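Local coordinates for protein NADH dehydrogenase, putative (Plasmodium falciparum, PDB 5JWC) that probably oxidises NADH and passes the electrons through its FAD to ubiquinone, as a type II NADH dehydrogenase of the malaria parasite, and binds the inhibitor RYL-552, at residues D157-D160 against A161-R165; T64-P67 against L68-C71; G147-Y151 against A152-K156. One frame throughout, in Å; residues are numbered along the deposited sequence.

Contact 1. Residues D157-D160 against A161-R165. With 4W0 (5-fluoro-3-methyl-2-{4-[4-(trifluoromethoxy)benzyl]phenyl}quinolin-4(1H)-one), chain L; 4W0 (5-fluoro-3-methyl-2-{4-[4-(trifluoromethoxy)benzyl]phenyl}quinolin-4(1H)-one), chain K.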
loop_
_atom_site.group_PDB
_atom_site.type_symbol
_atom_site.label_atom_id
_atom_site.label_comp_id
_atom_site.label_asym_id
_atom_site.label_seq_id
_atom_site.Cartn_x
_atom_site.Cartn_y
_atom_site.Cartn_z
ATOM N N ASP A 157 10.802 7.331 6.880
ATOM C CA ASP A 157 10.594 6.947 5.483
ATOM C C ASP A 157 9.172 6.426 5.264
ATOM O O ASP A 157 8.377 6.334 6.201
ATOM C CB ASP A 157 11.631 5.891 5.050
ATOM C CG ASP A 157 12.066 6.041 3.586
ATOM O OD1 ASP A 157 11.233 6.417 2.713
ATOM O OD2 ASP A 157 13.266 5.785 3.315
ATOM N N ILE A 158 8.853 6.120 4.015
ATOM C CA ILE A 158 7.514 5.672 3.663
ATOM C C ILE A 158 7.051 4.517 4.556
ATOM O O ILE A 158 5.942 4.554 5.103
ATOM C CB ILE A 158 7.463 5.233 2.190
ATOM C CG1 ILE A 158 7.851 6.402 1.280
ATOM C CG2 ILE A 158 6.078 4.707 1.841
ATOM C CD1 ILE A 158 6.841 7.521 1.257
ATOM N N ASP A 159 7.892 3.494 4.708
ATOM C CA ASP A 159 7.512 2.308 5.476
ATOM C C ASP A 159 7.191 2.656 6.940
ATOM O O ASP A 159 6.239 2.127 7.507
ATOM C CB ASP A 159 8.620 1.247 5.424
ATOM C CG ASP A 159 8.240 -0.044 6.156
ATOM O OD1 ASP A 159 9.028 -0.515 7.015
ATOM O OD2 ASP A 159 7.158 -0.603 5.871
ATOM N N ASP A 160 7.985 3.550 7.533
ATOM C CA ASP A 160 7.752 4.009 8.902
ATOM C C ASP A 160 6.354 4.606 9.053
ATOM O O ASP A 160 5.624 4.284 9.986
ATOM C CB ASP A 160 8.766 5.082 9.316
ATOM C CG ASP A 160 10.198 4.577 9.348
ATOM O OD1 ASP A 160 10.414 3.354 9.407
ATOM O OD2 ASP A 160 11.108 5.429 9.342
ATOM N N ALA A 161 5.993 5.502 8.145
ATOM C CA ALA A 161 4.711 6.199 8.251
ATOM C C ALA A 161 3.541 5.227 8.127
ATOM O O ALA A 161 2.542 5.346 8.833
ATOM C CB ALA A 161 4.611 7.281 7.201
ATOM N N LEU A 162 3.671 4.253 7.231
ATOM C CA LEU A 162 2.599 3.286 7.020
ATOM C C LEU A 162 2.417 2.323 8.211
ATOM O O LEU A 162 1.311 1.892 8.503
ATOM C CB LEU A 162 2.857 2.506 5.726
ATOM C CG LEU A 162 2.909 3.463 4.526
ATOM C CD1 LEU A 162 3.235 2.719 3.293
ATOM C CD2 LEU A 162 1.588 4.176 4.310
ATOM N N LYS A 163 3.506 1.983 8.885
ATOM C CA LYS A 163 3.424 1.118 10.053
ATOM C C LYS A 163 2.761 1.853 11.204
ATOM O O LYS A 163 1.995 1.268 11.976
ATOM C CB LYS A 163 4.824 0.658 10.439
ATOM C CG LYS A 163 5.342 -0.398 9.504
ATOM C CD LYS A 163 6.759 -0.820 9.849
ATOM C CE LYS A 163 7.149 -2.030 9.001
ATOM N NZ LYS A 163 6.071 -3.066 9.082
ATOM N N ILE A 164 3.060 3.144 11.316
ATOM C CA ILE A 164 2.422 3.980 12.310
ATOM C C ILE A 164 0.921 4.026 12.065
ATOM O O ILE A 164 0.127 3.788 12.980
ATOM C CB ILE A 164 3.008 5.395 12.288
ATOM C CG1 ILE A 164 4.394 5.375 12.945
ATOM C CG2 ILE A 164 2.085 6.361 13.005
ATOM C CD1 ILE A 164 5.168 6.668 12.782
ATOM N N ARG A 165 0.539 4.317 10.825
ATOM C CA ARG A 165 -0.866 4.330 10.439
ATOM C C ARG A 165 -1.533 2.984 10.730
ATOM O O ARG A 165 -2.615 2.935 11.321
ATOM C CB ARG A 165 -1.006 4.663 8.956
ATOM C CG ARG A 165 -2.448 4.705 8.471
ATOM C CD ARG A 165 -2.540 5.016 6.981
ATOM N NE ARG A 165 -3.901 4.816 6.491
ATOM C CZ ARG A 165 -4.382 3.654 6.060
ATOM N NH1 ARG A 165 -3.603 2.571 6.046
ATOM N NH2 ARG A 165 -5.651 3.575 5.644
HETATM C C1 4W0 L . -1.837 6.320 3.583
HETATM C C2 4W0 L . -1.820 4.921 3.531
HETATM C C3 4W0 L . -2.721 4.267 2.664
HETATM C C4 4W0 L . -3.619 4.976 1.839
HETATM C C5 4W0 L . -3.621 6.371 1.903
HETATM C C6 4W0 L . -2.736 7.041 2.755
HETATM O O1 4W0 L . -3.557 -7.707 4.831
HETATM C C7 4W0 L . -4.564 4.255 0.913
HETATM C C8 4W0 L . -4.535 2.805 0.866
HETATM C C9 4W0 L . -3.582 2.099 1.754
HETATM C C10 4W0 L . -3.382 0.623 1.765
HETATM C C11 4W0 L . -2.958 0.117 0.540
HETATM C C12 4W0 L . -2.709 -1.224 0.395
HETATM C C13 4W0 L . -2.844 -2.030 1.495
HETATM C C14 4W0 L . -3.220 -1.540 2.741
HETATM C C15 4W0 L . -3.487 -0.184 2.875
HETATM O O2 4W0 L . -5.354 4.852 0.209
HETATM N N 4W0 L . -2.683 2.807 2.611
HETATM C C16 4W0 L . -2.504 -3.463 1.220
HETATM C C17 4W0 L . -2.827 -4.549 2.194
HETATM C C18 4W0 L . -4.136 -4.826 2.557
HETATM C C19 4W0 L . -4.383 -5.879 3.431
HETATM C C20 4W0 L . -3.327 -6.638 3.928
HETATM C C21 4W0 L . -2.023 -6.350 3.542
HETATM C C22 4W0 L . -1.771 -5.307 2.669
HETATM C C23 4W0 L . -5.484 2.094 -0.078
HETATM F F1 4W0 L . -4.462 7.056 1.140
HETATM C C24 4W0 L . -4.042 -7.435 6.141
HETATM F F2 4W0 L . -3.510 -6.284 6.573
HETATM F F3 4W0 L . -3.755 -8.443 6.998
HETATM F F4 4W0 L . -5.382 -7.343 6.101
HETATM C C1 4W0 K . -1.185 -2.143 -7.072
HETATM C C2 4W0 K . -0.324 -1.952 -5.982
HETATM C C3 4W0 K . 0.102 -0.649 -5.668
HETATM C C4 4W0 K . -0.310 0.480 -6.413
HETATM C C5 4W0 K . -1.168 0.274 -7.494
HETATM C C6 4W0 K . -1.604 -1.016 -7.827
HETATM O O1 4W0 K . 9.547 -0.531 2.103
HETATM C C7 4W0 K . 0.167 1.872 -6.063
HETATM C C8 4W0 K . 1.051 2.042 -4.922
HETATM C C9 4W0 K . 1.474 0.829 -4.180
HETATM C C10 4W0 K . 2.306 0.827 -2.949
HETATM C C11 4W0 K . 1.754 1.540 -1.887
HETATM C C12 4W0 K . 2.417 1.594 -0.685
HETATM C C13 4W0 K . 3.591 0.890 -0.567
HETATM C C14 4W0 K . 4.131 0.138 -1.604
HETATM C C15 4W0 K . 3.468 0.102 -2.813
HETATM O O2 4W0 K . -0.172 2.856 -6.705
HETATM N N 4W0 K . 0.997 -0.471 -4.519
HETATM C C16 4W0 K . 4.211 0.974 0.787
HETATM C C17 4W0 K . 5.627 0.578 1.070
HETATM C C18 4W0 K . 6.695 1.210 0.453
HETATM C C19 4W0 K . 7.991 0.845 0.795
HETATM C C20 4W0 K . 8.222 -0.138 1.751
HETATM C C21 4W0 K . 7.134 -0.747 2.378
HETATM C C22 4W0 K . 5.838 -0.387 2.044
HETATM C C23 4W0 K . 1.513 3.438 -4.552
HETATM F F1 4W0 K . -1.563 1.312 -8.210
HETATM C C24 4W0 K . 10.442 -1.136 1.165
HETATM F F2 4W0 K . 9.697 -1.676 0.187
HETATM F F3 4W0 K . 11.166 -2.114 1.747
HETATM F F4 4W0 K . 11.365 -0.245 0.719
#
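I158 and L162, one helical turn apart, run alongside each other in the same direction, CG2 of I158 meeting CD1 of L162 at 3.8 Å. This is the tight side. The bond from L162 N to I158 O (3.1 Å) joins their backbones, and L162 divides its methyls between two inhibitor molecules: CD1 presses on the methylene C16 of the chain K molecule at 3.2 Å, while CD2 meets quinolone atom C2 of the chain L molecule at 3.6 Å. R165, extended from CG to NE, lays one guanidinium face over that quinolone, C2 standing 3.4 Å above its plane and toward the rim. Its NH2 bonds to the carbonyls of P518 and I520. The looser, solvent-facing side carries exposed K163 and the partly exposed D159, whose OD2 also lies near the chain K molecule. CG of D159 lies anti to its backbone N (chi1 -177°), turning the carboxylate beside the lysine, whose CE comes within 3.1 Å of OD1; the lysine is bent at chi4, and NZ stands 4.2 Å from OD2, beyond a salt bridge. At the helix start, D157 OD1 accepts I158 N at 2.7 Å and OD2 pairs with R60, while D160 OD2 takes K156 N. The first two turns of helix 158-174 thus line two neighbouring RYL-552 sites, I158, D159 and L162 facing the chain K molecule, L162 and R165 the chain L molecule.

Contact 2. Residues T64-P67 against L68-C71. With FAD (flavin-adenine dinucleotide), chain C.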
loop_
_atom_site.group_PDB
_atom_site.type_symbol
_atom_site.label_atom_id
_atom_site.label_comp_id
_atom_site.label_asym_id
_atom_site.label_seq_id
_atom_site.Cartn_x
_atom_site.Cartn_y
_atom_site.Cartn_z
ATOM N N THR A 64 11.972 9.580 -1.795
ATOM C CA THR A 64 10.898 9.878 -0.846
ATOM C C THR A 64 10.756 11.372 -0.616
ATOM O O THR A 64 11.707 12.028 -0.170
ATOM C CB THR A 64 11.152 9.204 0.507
ATOM O OG1 THR A 64 11.214 7.785 0.317
ATOM C CG2 THR A 64 10.033 9.565 1.540
ATOM N N PHE A 65 9.580 11.901 -0.925
ATOM C CA PHE A 65 9.280 13.306 -0.668
ATOM C C PHE A 65 8.981 13.484 0.831
ATOM O O PHE A 65 7.820 13.576 1.246
ATOM C CB PHE A 65 8.107 13.778 -1.551
ATOM C CG PHE A 65 8.010 15.285 -1.692
ATOM C CD1 PHE A 65 8.685 15.955 -2.701
ATOM C CD2 PHE A 65 7.234 16.027 -0.801
ATOM C CE1 PHE A 65 8.599 17.348 -2.813
ATOM C CE2 PHE A 65 7.139 17.411 -0.915
ATOM C CZ PHE A 65 7.831 18.071 -1.922
ATOM N N THR A 66 10.043 13.536 1.639
ATOM C CA THR A 66 9.921 13.492 3.104
ATOM C C THR A 66 8.994 14.528 3.772
ATOM O O THR A 66 8.356 14.206 4.772
ATOM C CB THR A 66 11.313 13.614 3.767
ATOM O OG1 THR A 66 12.005 14.740 3.226
ATOM C CG2 THR A 66 12.147 12.362 3.482
ATOM N N PRO A 67 8.925 15.776 3.251
ATOM C CA PRO A 67 8.050 16.705 3.988
ATOM C C PRO A 67 6.576 16.280 4.113
ATOM O O PRO A 67 5.878 16.807 4.982
ATOM C CB PRO A 67 8.132 17.993 3.165
ATOM C CG PRO A 67 9.454 17.923 2.489
ATOM C CD PRO A 67 9.641 16.455 2.152
ATOM N N LEU A 68 6.118 15.361 3.267
ATOM C CA LEU A 68 4.706 14.973 3.265
ATOM C C LEU A 68 4.435 13.682 4.026
ATOM O O LEU A 68 3.284 13.216 4.097
ATOM C CB LEU A 68 4.204 14.859 1.826
ATOM C CG LEU A 68 4.194 16.220 1.125
ATOM C CD1 LEU A 68 3.746 16.102 -0.306
ATOM C CD2 LEU A 68 3.253 17.214 1.895
ATOM N N LEU A 69 5.482 13.128 4.624
ATOM C CA LEU A 69 5.373 11.882 5.394
ATOM C C LEU A 69 4.323 11.936 6.545
ATOM O O LEU A 69 3.601 10.960 6.769
ATOM C CB LEU A 69 6.747 11.527 5.952
ATOM C CG LEU A 69 7.660 10.773 4.963
ATOM C CD1 LEU A 69 8.994 10.458 5.592
ATOM C CD2 LEU A 69 7.022 9.480 4.447
ATOM N N PRO A 70 4.218 13.072 7.269
ATOM C CA PRO A 70 3.162 13.127 8.301
ATOM C C PRO A 70 1.767 12.939 7.720
ATOM O O PRO A 70 0.922 12.329 8.380
ATOM C CB PRO A 70 3.322 14.534 8.885
ATOM C CG PRO A 70 4.809 14.811 8.734
ATOM C CD PRO A 70 5.124 14.237 7.368
ATOM N N CYS A 71 1.538 13.437 6.504
ATOM C CA CYS A 71 0.238 13.262 5.834
ATOM C C CYS A 71 -0.090 11.805 5.557
ATOM O O CYS A 71 -1.248 11.413 5.490
ATOM C CB CYS A 71 0.214 14.032 4.527
ATOM S SG CYS A 71 0.217 15.805 4.758
HETATM P PA FAD C . 17.918 11.346 2.276
HETATM O O1A FAD C . 17.406 10.690 3.526
HETATM O O2A FAD C . 16.906 12.175 1.567
HETATM O O5B FAD C . 18.528 10.242 1.275
HETATM C C5B FAD C . 19.536 9.343 1.682
HETATM C C4B FAD C . 19.552 8.226 0.653
HETATM O O4B FAD C . 20.705 7.431 0.847
HETATM C C3B FAD C . 18.337 7.306 0.804
HETATM O O3B FAD C . 17.877 6.956 -0.484
HETATM C C2B FAD C . 18.916 6.063 1.443
HETATM O O2B FAD C . 18.190 4.918 1.062
HETATM C C1B FAD C . 20.308 6.078 0.823
HETATM N N9A FAD C . 21.325 5.310 1.547
HETATM C C8A FAD C . 21.455 5.142 2.905
HETATM N N7A FAD C . 22.551 4.371 3.120
HETATM C C5A FAD C . 23.111 4.056 1.931
HETATM C C6A FAD C . 24.227 3.303 1.600
HETATM N N6A FAD C . 25.009 2.803 2.556
HETATM N N1A FAD C . 24.566 3.163 0.274
HETATM C C2A FAD C . 23.799 3.761 -0.709
HETATM N N3A FAD C . 22.685 4.507 -0.370
HETATM C C4A FAD C . 22.348 4.641 0.933
HETATM N N1 FAD C . 13.482 19.219 5.130
HETATM C C2 FAD C . 13.023 20.436 4.703
HETATM O O2 FAD C . 13.803 21.222 4.179
HETATM N N3 FAD C . 11.688 20.780 4.842
HETATM C C4 FAD C . 10.786 19.915 5.401
HETATM O O4 FAD C . 9.597 20.249 5.500
HETATM C C4X FAD C . 11.236 18.671 5.826
HETATM N N5 FAD C . 10.368 17.766 6.396
HETATM C C5X FAD C . 10.844 16.528 6.812
HETATM C C6 FAD C . 9.972 15.608 7.363
HETATM C C7 FAD C . 10.419 14.363 7.790
HETATM C C7M FAD C . 9.429 13.396 8.397
HETATM C C8 FAD C . 11.759 14.026 7.649
HETATM C C8M FAD C . 12.265 12.689 8.105
HETATM C C9 FAD C . 12.642 14.951 7.090
HETATM C C9A FAD C . 12.187 16.197 6.664
HETATM N N10 FAD C . 13.055 17.117 6.101
HETATM C C10 FAD C . 12.585 18.333 5.682
HETATM C "C1'" FAD C . 14.522 16.826 5.974
HETATM C "C2'" FAD C . 14.948 16.145 4.700
HETATM O "O2'" FAD C . 14.222 14.956 4.557
HETATM C "C3'" FAD C . 16.413 15.777 4.854
HETATM O "O3'" FAD C . 17.181 16.906 5.202
HETATM C "C4'" FAD C . 16.857 15.207 3.518
HETATM O "O4'" FAD C . 16.278 13.931 3.426
HETATM C "C5'" FAD C . 18.369 15.113 3.385
HETATM O "O5'" FAD C . 18.645 14.647 2.081
HETATM P P FAD C . 19.775 13.519 1.861
HETATM O O1P FAD C . 19.944 13.274 0.379
HETATM O O2P FAD C . 21.009 13.999 2.573
HETATM O O3P FAD C . 19.221 12.219 2.657
#
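The F65 ring takes L68 on its CD2-CE2 side: CD1 of the leucine comes to 3.5 Å from F65 CD2, the two side chains meeting obliquely. The indole of W38 also meets this phenyl ring, their planes inclined by about 55°, and Y492 and L495 of helix 484-495 pack around it. The second flat group is the isoalloxazine of FAD; P67 packs on one face along the N5-C4 margin, its CA 3.5 Å from N5, outside the rim, and its CG 3.8 Å from C4. T66 and P67 thus line one side of the flavin in this member of the pyridine nucleotide-disulphide oxidoreductase family, where an inverse gamma turn centred on F65 runs into a short 3-10 segment and then the weakly bonded start of helix 69-74. Two bonds mark the winding, L68 N to F65 O at 3.2 Å, nearly straight at the hydrogen (167°), and L69 N to T66 O at 3.1 Å. P70 has no N-H to offer and sets CD against P67 O at 3.6 Å. T66 places OG1 between its backbone N and carbonyl carbon (chi1 51°), from where the hydroxyl bonds to ribityl O2' at 2.6 Å and to W38 NE1; two groups therefore fix its rotation. At the start of the segment, T64 CG2 meets L69 CD2 at 4.2 Å, the side chains nearly perpendicular, and the T64 hydroxyl bonds to D157.

Contact 3. Residues G147-Y151 against A152-K156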
loop_
_atom_site.group_PDB
_atom_site.type_symbol
_atom_site.label_atom_id
_atom_site.label_comp_id
_atom_site.label_asym_id
_atom_site.label_seq_id
_atom_site.Cartn_x
_atom_site.Cartn_y
_atom_site.Cartn_z
ATOM N N GLY A 147 14.881 1.100 25.424
ATOM C CA GLY A 147 13.554 0.728 24.965
ATOM C C GLY A 147 12.967 1.433 23.744
ATOM O O GLY A 147 11.949 0.983 23.208
ATOM N N VAL A 148 13.546 2.546 23.305
ATOM C CA VAL A 148 12.945 3.211 22.148
ATOM C C VAL A 148 13.140 2.412 20.851
ATOM O O VAL A 148 12.222 2.338 20.042
ATOM C CB VAL A 148 13.402 4.720 21.997
ATOM C CG1 VAL A 148 14.328 5.179 23.080
ATOM C CG2 VAL A 148 13.775 5.108 20.570
ATOM N N ASP A 149 14.295 1.794 20.640
ATOM C CA ASP A 149 14.444 1.039 19.396
ATOM C C ASP A 149 13.541 -0.205 19.419
ATOM O O ASP A 149 13.015 -0.629 18.387
ATOM C CB ASP A 149 15.905 0.644 19.162
ATOM C CG ASP A 149 16.332 0.822 17.704
ATOM O OD1 ASP A 149 15.494 0.599 16.795
ATOM O OD2 ASP A 149 17.493 1.226 17.471
ATOM N N LYS A 150 13.309 -0.749 20.610
ATOM C CA LYS A 150 12.430 -1.896 20.760
ATOM C C LYS A 150 10.959 -1.548 20.579
ATOM O O LYS A 150 10.229 -2.284 19.916
ATOM C CB LYS A 150 12.638 -2.538 22.138
ATOM C CG LYS A 150 12.105 -3.962 22.250
ATOM C CD LYS A 150 12.429 -4.580 23.615
ATOM C CE LYS A 150 12.142 -6.081 23.657
ATOM N NZ LYS A 150 10.828 -6.451 23.044
ATOM N N TYR A 151 10.515 -0.435 21.162
ATOM C CA TYR A 151 9.081 -0.197 21.296
ATOM C C TYR A 151 8.522 0.995 20.518
ATOM O O TYR A 151 7.322 1.043 20.262
ATOM C CB TYR A 151 8.718 -0.026 22.777
ATOM C CG TYR A 151 8.992 -1.259 23.621
ATOM C CD1 TYR A 151 8.315 -2.448 23.390
ATOM C CD2 TYR A 151 9.906 -1.224 24.664
ATOM C CE1 TYR A 151 8.563 -3.583 24.166
ATOM C CE2 TYR A 151 10.152 -2.343 25.448
ATOM C CZ TYR A 151 9.478 -3.513 25.196
ATOM O OH TYR A 151 9.730 -4.621 25.976
ATOM N N ALA A 152 9.370 1.953 20.154
ATOM C CA ALA A 152 8.887 3.176 19.505
ATOM C C ALA A 152 8.828 3.033 17.986
ATOM O O ALA A 152 9.597 2.266 17.407
ATOM C CB ALA A 152 9.768 4.350 19.876
ATOM N N TYR A 153 7.928 3.787 17.354
ATOM C CA TYR A 153 7.860 3.876 15.893
ATOM C C TYR A 153 8.589 5.135 15.407
ATOM O O TYR A 153 8.277 6.244 15.853
ATOM C CB TYR A 153 6.400 3.910 15.424
ATOM C CG TYR A 153 5.687 2.591 15.611
ATOM C CD1 TYR A 153 5.422 1.761 14.524
ATOM C CD2 TYR A 153 5.290 2.169 16.870
ATOM C CE1 TYR A 153 4.786 0.554 14.690
ATOM C CE2 TYR A 153 4.647 0.961 17.045
ATOM C CZ TYR A 153 4.396 0.159 15.952
ATOM O OH TYR A 153 3.766 -1.045 16.120
ATOM N N PHE A 154 9.541 4.967 14.491
ATOM C CA PHE A 154 10.235 6.108 13.909
ATOM C C PHE A 154 9.421 6.700 12.759
ATOM O O PHE A 154 8.469 6.074 12.290
ATOM C CB PHE A 154 11.622 5.703 13.413
ATOM C CG PHE A 154 12.517 5.163 14.493
ATOM C CD1 PHE A 154 12.361 5.569 15.805
ATOM C CD2 PHE A 154 13.522 4.256 14.190
ATOM C CE1 PHE A 154 13.186 5.075 16.812
ATOM C CE2 PHE A 154 14.351 3.757 15.191
ATOM C CZ PHE A 154 14.178 4.170 16.506
ATOM N N VAL A 155 9.798 7.901 12.311
ATOM C CA VAL A 155 9.125 8.559 11.201
ATOM C C VAL A 155 10.132 9.056 10.195
ATOM O O VAL A 155 10.294 10.265 10.037
ATOM C CB VAL A 155 8.284 9.786 11.643
ATOM C CG1 VAL A 155 7.220 10.112 10.588
ATOM C CG2 VAL A 155 7.638 9.542 12.944
ATOM N N LYS A 156 10.822 8.161 9.506
ATOM C CA LYS A 156 11.869 8.661 8.627
ATOM C C LYS A 156 11.616 8.346 7.159
ATOM O O LYS A 156 12.142 9.030 6.284
ATOM C CB LYS A 156 13.232 8.130 9.059
ATOM C CG LYS A 156 14.202 9.263 9.430
ATOM C CD LYS A 156 15.636 8.846 9.209
ATOM C CE LYS A 156 15.863 8.682 7.728
ATOM N NZ LYS A 156 17.185 9.065 7.288
#
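V148 O accepts the N-H of A152 at 2.9 Å, with 152° at the hydrogen, and so closes the last turn of the short helix 148-151. The bond before it, Y151 N to G147 O, is equally short, and together they define little more than one turn. G147 sits just ahead of the helix with a positive phi, a backbone shape in which a CB would collide with the carbonyl O of the residue before. A152 is the first residue to leave helical angles; its CB comes within 3.2 Å of V148 O, so the carbonyl is approached by methyl and amide of the same residue. Side-chain packing across the turn centres on the F154 ring, which two residues of the helix meet at different places. V148 brings CG2 to the edge of the ring, in its plane, 3.8 Å from CE1, and the same methyl lies 4.1 Å from A152 CB. With chi1 at -1° the valine is modelled nearly eclipsed, so its exact rotation is uncertain. D149 approaches CE2 from an oblique direction, its OD1 at 3.7 Å, with the carboxylate plane turned 59° from that of the ring. Within the helix, the aliphatic chain of K150 lies over one face of the Y151 ring, CG standing 3.9 Å above its centre. Beyond the turn the chain straightens into the short, weakly bonded strand 153-154, an outermost strand of the five-stranded parallel sheet, where Y153 makes backbone bonds with L293 and W295 of strand 292-295. Y153 and V155 also touch I164 of helix 158-174, F154 meets D160 there, and K156 NZ bonds to A138 O in strand 138-140.

Overall arrangement
Along the chain contact 2 comes first, then contact 3, then contact 1, and all three lie in the pyridine nucleotide-disulphide oxidoreductase region. Contact 3 leads directly into contact 1: strand 153-154, at the margin of the parallel sheet, is followed by helix 158-174, and the two centres stand 12 Å apart. Contact 2, 10 Å from contact 1 and 18 Å from contact 3 between centres, meets the helix start through the T64-D157 hydrogen bond and through L69 against I158, and touches contact 3 where L69 packs on K156. Contact 1 thus lies between them, so that the segments lining FAD and those lining RYL-552 are direct neighbours in the fold.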